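Local coordinates for protein putative thioesterase yhdA (Lactococcus lactis subsp. lactis, PDB 3GEK) that is a putative thioesterase of the PaaI family with a hot-dog fold, possibly acting on 1,4-dihydroxy-2-naphthoyl-CoA, at residues P86-L98 / W109-I121. The protein carries 7 engineered substitutions. Sequence-based numbering, arbitrary orientation.
Engineered in segment 86-98: Pro86 (natural residue Ser), Arg96 (natural residue Cys).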
loop_
_atom_site.group_PDB
_atom_site.type_symbol
_atom_site.label_atom_id
_atom_site.label_comp_id
_atom_site.label_asym_id
_atom_site.label_seq_id
_atom_site.Cartn_x
_atom_site.Cartn_y
_atom_site.Cartn_z
ATOM N N PRO A 86 -7.369 -11.460 13.987
ATOM C CA PRO A 86 -6.563 -11.334 15.197
ATOM C C PRO A 86 -5.888 -12.653 15.583
ATOM O O PRO A 86 -6.483 -13.735 15.464
ATOM C CB PRO A 86 -7.590 -10.927 16.258
ATOM C CG PRO A 86 -8.864 -11.524 15.791
ATOM C CD PRO A 86 -8.816 -11.465 14.289
ATOM N N LYS A 87 -4.647 -12.540 16.041
ATOM C CA LYS A 87 -3.892 -13.676 16.543
ATOM C C LYS A 87 -3.572 -13.446 18.016
ATOM O O LYS A 87 -2.898 -12.476 18.368
ATOM C CB LYS A 87 -2.611 -13.864 15.715
ATOM C CG LYS A 87 -1.567 -14.838 16.289
ATOM C CD LYS A 87 -2.097 -16.250 16.478
ATOM C CE LYS A 87 -0.982 -17.186 16.925
ATOM N NZ LYS A 87 -1.505 -18.374 17.662
ATOM N N LYS A 88 -4.082 -14.326 18.872
ATOM C CA LYS A 88 -3.710 -14.323 20.281
ATOM C C LYS A 88 -2.213 -14.590 20.377
ATOM O O LYS A 88 -1.687 -15.483 19.701
ATOM C CB LYS A 88 -4.496 -15.382 21.056
ATOM C CG LYS A 88 -4.501 -15.159 22.557
ATOM C CD LYS A 88 -5.384 -16.165 23.275
ATOM C CE LYS A 88 -5.625 -15.754 24.722
ATOM N NZ LYS A 88 -4.473 -16.059 25.621
ATOM N N CYS A 89 -1.526 -13.811 21.204
ATOM C CA CYS A 89 -0.067 -13.851 21.255
ATOM C C CYS A 89 0.444 -15.075 22.021
ATOM O O CYS A 89 0.849 -14.975 23.177
ATOM C CB CYS A 89 0.477 -12.553 21.852
ATOM S SG CYS A 89 2.208 -12.251 21.479
ATOM N N GLU A 90 0.406 -16.228 21.351
ATOM C CA GLU A 90 0.882 -17.506 21.886
ATOM C C GLU A 90 1.135 -18.480 20.730
ATOM O O GLU A 90 0.596 -18.305 19.638
ATOM C CB GLU A 90 -0.140 -18.108 22.863
ATOM C CG GLU A 90 -1.510 -18.386 22.235
ATOM C CD GLU A 90 -2.544 -18.916 23.219
ATOM O OE1 GLU A 90 -2.216 -19.162 24.409
ATOM O OE2 GLU A 90 -3.705 -19.083 22.784
ATOM N N GLY A 91 1.939 -19.510 20.979
ATOM C CA GLY A 91 2.288 -20.478 19.942
ATOM C C GLY A 91 3.208 -19.864 18.899
ATOM O O GLY A 91 4.245 -19.299 19.239
ATOM N N PHE A 92 2.814 -19.959 17.632
ATOM C CA PHE A 92 3.628 -19.449 16.520
ATOM C C PHE A 92 2.789 -19.071 15.305
ATOM O O PHE A 92 1.641 -19.507 15.168
ATOM C CB PHE A 92 4.687 -20.484 16.107
ATOM C CG PHE A 92 4.114 -21.721 15.463
ATOM C CD1 PHE A 92 3.709 -22.805 16.241
ATOM C CD2 PHE A 92 3.975 -21.799 14.082
ATOM C CE1 PHE A 92 3.173 -23.945 15.651
ATOM C CE2 PHE A 92 3.437 -22.940 13.482
ATOM C CZ PHE A 92 3.042 -24.014 14.266
ATOM N N VAL A 93 3.382 -18.257 14.434
ATOM C CA VAL A 93 2.831 -17.958 13.115
ATOM C C VAL A 93 3.806 -18.377 12.003
ATOM O O VAL A 93 5.020 -18.461 12.224
ATOM C CB VAL A 93 2.495 -16.450 12.936
ATOM C CG1 VAL A 93 1.336 -16.027 13.852
ATOM C CG2 VAL A 93 3.735 -15.573 13.148
ATOM N N ASN A 94 3.262 -18.623 10.814
ATOM C CA ASN A 94 4.060 -18.870 9.622
ATOM C C ASN A 94 4.139 -17.621 8.771
ATOM O O ASN A 94 3.168 -16.879 8.664
ATOM C CB ASN A 94 3.443 -19.988 8.782
ATOM C CG ASN A 94 3.227 -21.247 9.562
ATOM O OD1 ASN A 94 2.103 -21.557 9.965
ATOM N ND2 ASN A 94 4.301 -21.985 9.795
ATOM N N ALA A 95 5.305 -17.381 8.184
ATOM C CA ALA A 95 5.446 -16.363 7.151
ATOM C C ALA A 95 5.944 -17.058 5.893
ATOM O O ALA A 95 7.009 -17.686 5.900
ATOM C CB ALA A 95 6.406 -15.267 7.588
ATOM N N ARG A 96 5.150 -16.976 4.829
ATOM C CA ARG A 96 5.483 -17.630 3.564
ATOM C C ARG A 96 5.454 -16.589 2.467
ATOM O O ARG A 96 4.534 -15.761 2.408
ATOM C CB ARG A 96 4.497 -18.757 3.240
ATOM C CG ARG A 96 4.476 -19.883 4.258
ATOM C CD ARG A 96 3.675 -21.055 3.732
ATOM N NE ARG A 96 3.633 -22.174 4.670
ATOM C CZ ARG A 96 2.695 -22.347 5.599
ATOM N NH1 ARG A 96 1.709 -21.471 5.734
ATOM N NH2 ARG A 96 2.746 -23.405 6.397
ATOM N N GLY A 97 6.471 -16.624 1.616
ATOM C CA GLY A 97 6.637 -15.626 0.578
ATOM C C GLY A 97 6.622 -16.223 -0.809
ATOM O O GLY A 97 7.043 -17.358 -1.010
ATOM N N LEU A 98 6.116 -15.441 -1.755
ATOM C CA LEU A 98 6.201 -15.740 -3.173
ATOM C C LEU A 98 6.807 -14.531 -3.873
ATOM O O LEU A 98 6.325 -13.412 -3.710
ATOM C CB LEU A 98 4.806 -16.032 -3.741
ATOM C CG LEU A 98 4.651 -16.164 -5.260
ATOM C CD1 LEU A 98 5.390 -17.390 -5.779
ATOM C CD2 LEU A 98 3.180 -16.231 -5.652
ATOM N N TRP A 109 7.894 -9.150 -3.134
ATOM C CA TRP A 109 7.443 -10.369 -2.449
ATOM C C TRP A 109 5.994 -10.268 -2.020
ATOM O O TRP A 109 5.565 -9.242 -1.480
ATOM C CB TRP A 109 8.288 -10.642 -1.201
ATOM C CG TRP A 109 9.671 -11.108 -1.482
ATOM C CD1 TRP A 109 10.799 -10.344 -1.528
ATOM C CD2 TRP A 109 10.086 -12.455 -1.746
ATOM N NE1 TRP A 109 11.894 -11.132 -1.801
ATOM C CE2 TRP A 109 11.482 -12.431 -1.943
ATOM C CE3 TRP A 109 9.411 -13.681 -1.828
ATOM C CZ2 TRP A 109 12.221 -13.585 -2.231
ATOM C CZ3 TRP A 109 10.148 -14.831 -2.109
ATOM C CH2 TRP A 109 11.539 -14.771 -2.304
ATOM N N GLU A 110 5.246 -11.339 -2.258
ATOM C CA GLU A 110 3.906 -11.490 -1.715
ATOM C C GLU A 110 3.999 -12.438 -0.520
ATOM O O GLU A 110 4.373 -13.608 -0.671
ATOM C CB GLU A 110 2.976 -12.053 -2.783
ATOM C CG GLU A 110 1.579 -12.426 -2.313
ATOM C CD GLU A 110 0.874 -13.307 -3.328
ATOM O OE1 GLU A 110 0.426 -12.779 -4.373
ATOM O OE2 GLU A 110 0.782 -14.536 -3.088
ATOM N N ILE A 111 3.663 -11.922 0.661
ATOM C CA ILE A 111 3.880 -12.646 1.911
ATOM C C ILE A 111 2.584 -12.849 2.695
ATOM O O ILE A 111 1.873 -11.897 3.012
ATOM C CB ILE A 111 4.949 -11.939 2.790
ATOM C CG1 ILE A 111 6.293 -11.901 2.059
ATOM C CG2 ILE A 111 5.093 -12.625 4.160
ATOM C CD1 ILE A 111 7.244 -10.800 2.520
ATOM N N LYS A 112 2.287 -14.103 3.008
ATOM C CA LYS A 112 1.124 -14.428 3.812
ATOM C C LYS A 112 1.549 -14.839 5.218
ATOM O O LYS A 112 2.369 -15.738 5.395
ATOM C CB LYS A 112 0.290 -15.524 3.137
ATOM C CG LYS A 112 -0.325 -15.088 1.807
ATOM C CD LYS A 112 -1.340 -16.100 1.294
ATOM C CE LYS A 112 -1.687 -15.853 -0.172
ATOM N NZ LYS A 112 -0.506 -16.069 -1.074
ATOM N N ILE A 113 1.003 -14.149 6.214
ATOM C CA ILE A 113 1.222 -14.519 7.604
ATOM C C ILE A 113 0.000 -15.260 8.113
ATOM O O ILE A 113 -1.123 -14.758 8.064
ATOM C CB ILE A 113 1.587 -13.301 8.478
ATOM C CG1 ILE A 113 2.935 -12.729 7.995
ATOM C CG2 ILE A 113 1.644 -13.686 9.974
ATOM C CD1 ILE A 113 3.207 -11.350 8.448
ATOM N N THR A 114 0.249 -16.467 8.602
ATOM C CA THR A 114 -0.787 -17.436 8.854
ATOM C C THR A 114 -0.581 -18.025 10.254
ATOM O O THR A 114 0.550 -18.104 10.732
ATOM C CB THR A 114 -0.729 -18.514 7.738
ATOM O OG1 THR A 114 -2.036 -18.771 7.218
ATOM C CG2 THR A 114 -0.086 -19.793 8.210
ATOM N N ASP A 115 -1.660 -18.412 10.930
ATOM C CA ASP A 115 -1.502 -19.053 12.232
ATOM C C ASP A 115 -1.258 -20.559 12.076
ATOM O O ASP A 115 -1.179 -21.064 10.957
ATOM C CB ASP A 115 -2.657 -18.716 13.195
ATOM C CG ASP A 115 -3.978 -19.384 12.823
ATOM O OD1 ASP A 115 -4.021 -20.257 11.927
ATOM O OD2 ASP A 115 -4.992 -19.029 13.457
ATOM N N GLU A 116 -1.127 -21.264 13.195
ATOM C CA GLU A 116 -0.835 -22.698 13.173
ATOM C C GLU A 116 -1.942 -23.555 12.528
ATOM O O GLU A 116 -1.718 -24.725 12.198
ATOM C CB GLU A 116 -0.458 -23.217 14.575
ATOM C CG GLU A 116 -1.297 -22.700 15.743
ATOM C CD GLU A 116 -0.852 -21.328 16.240
ATOM O OE1 GLU A 116 -1.281 -20.321 15.646
ATOM O OE2 GLU A 116 -0.091 -21.251 17.233
ATOM N N ASN A 117 -3.121 -22.962 12.336
ATOM C CA ASN A 117 -4.238 -23.634 11.672
ATOM C C ASN A 117 -4.401 -23.186 10.219
ATOM O O ASN A 117 -5.410 -23.490 9.579
ATOM C CB ASN A 117 -5.542 -23.400 12.443
ATOM C CG ASN A 117 -5.539 -24.048 13.810
ATOM O OD1 ASN A 117 -5.403 -25.268 13.941
ATOM N ND2 ASN A 117 -5.699 -23.231 14.843
ATOM N N GLU A 118 -3.402 -22.462 9.715
ATOM C CA GLU A 118 -3.376 -21.932 8.344
ATOM C C GLU A 118 -4.401 -20.826 8.064
ATOM O O GLU A 118 -4.628 -20.464 6.907
ATOM C CB GLU A 118 -3.455 -23.049 7.282
ATOM C CG GLU A 118 -2.379 -24.143 7.394
ATOM C CD GLU A 118 -0.948 -23.614 7.295
ATOM O OE1 GLU A 118 -0.747 -22.481 6.811
ATOM O OE2 GLU A 118 -0.018 -24.346 7.703
ATOM N N THR A 119 -4.998 -20.279 9.121
ATOM C CA THR A 119 -5.855 -19.098 8.996
ATOM C C THR A 119 -5.000 -17.862 8.669
ATOM O O THR A 119 -4.003 -17.594 9.343
ATOM C CB THR A 119 -6.673 -18.854 10.284
ATOM O OG1 THR A 119 -7.378 -20.051 10.645
ATOM C CG2 THR A 119 -7.675 -17.718 10.092
ATOM N N LEU A 120 -5.392 -17.125 7.630
ATOM C CA LEU A 120 -4.666 -15.927 7.212
ATOM C C LEU A 120 -4.822 -14.812 8.245
ATOM O O LEU A 120 -5.932 -14.374 8.541
ATOM C CB LEU A 120 -5.126 -15.458 5.824
ATOM C CG LEU A 120 -4.302 -14.384 5.090
ATOM C CD1 LEU A 120 -2.873 -14.843 4.831
ATOM C CD2 LEU A 120 -4.972 -14.001 3.771
ATOM N N ILE A 121 -3.693 -14.377 8.797
ATOM C CA ILE A 121 -3.668 -13.360 9.835
ATOM C C ILE A 121 -3.386 -12.002 9.199
ATOM O O ILE A 121 -4.111 -11.040 9.442
ATOM C CB ILE A 121 -2.626 -13.709 10.941
ATOM C CG1 ILE A 121 -2.986 -15.030 11.644
ATOM C CG2 ILE A 121 -2.468 -12.577 11.949
ATOM C CD1 ILE A 121 -4.375 -15.083 12.284
HETATM O O HOH W 1 0.904 -24.112 10.558
HETATM O O HOH W 2 1.730 -18.451 5.485
#
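Asn94 and Thr114, Arg96 and Lys112, and Leu98 and Glu110 each exchange two backbone N-H...O bonds, joining strands 92-98 and 109-115 antiparallel, their directions 156° apart. Glu110 N meets Leu98 O at 2.8 Å in a nearly straight bond. Val93, Ala95, Ile111 and Ile113 turn their side chains to the apolar side, where Gly97 has none. There Ile113 CG2 lies 4.1 Å from Val93 CB, and the edge of the Trp109 indole faces Gly97, where a side chain would press on CE3. This hairpin belongs to the hot-dog fold, whose antiparallel sheet wraps the long helix 49-68; Ala95, small enough to fit beneath it, and Trp109 reach that helix, and Trp109 NE1 hydrogen-bonds to Ser64 OG.

The other face carries mainly polar and charged side chains, with Leu98 alongside Glu110. Engineered Arg96, extended from CG to NE, grips Glu118 end-on: Arg96 NH1 donates to Glu118 OE1 at 2.9 Å and NH2 to OE2, both on the syn side, with guanidinium and carboxylate planes 41° apart. Thr114 CG2 packs obliquely against the guanidinium and 3.3 Å from Asn94 OD1. A water lies within hydrogen-bonding distance of both Asn94 OD1 and Glu118 OE2.

At the turn, Glu116 folds back, bent at chi2 (-82°). Glu116 OE1 forms a salt bridge of 2.8 Å with Lys87 NZ, whose long chain lets it also donate to Glu90 O; Glu116 OE2 accepts from Phe92 N at 3.2 Å, from above the carboxylate plane. Glu116 CB sits over one face of the Phe92 ring, 4.1 Å from its centroid, a CH-pi contact. Shortening this side chain to an alanine keeps CB but would probably leave Lys87 NZ without its carboxylate mate and Phe92 N without this acceptor. The positive phi of Gly91 favours glycine, and a CB there would clash with Glu116 OE2.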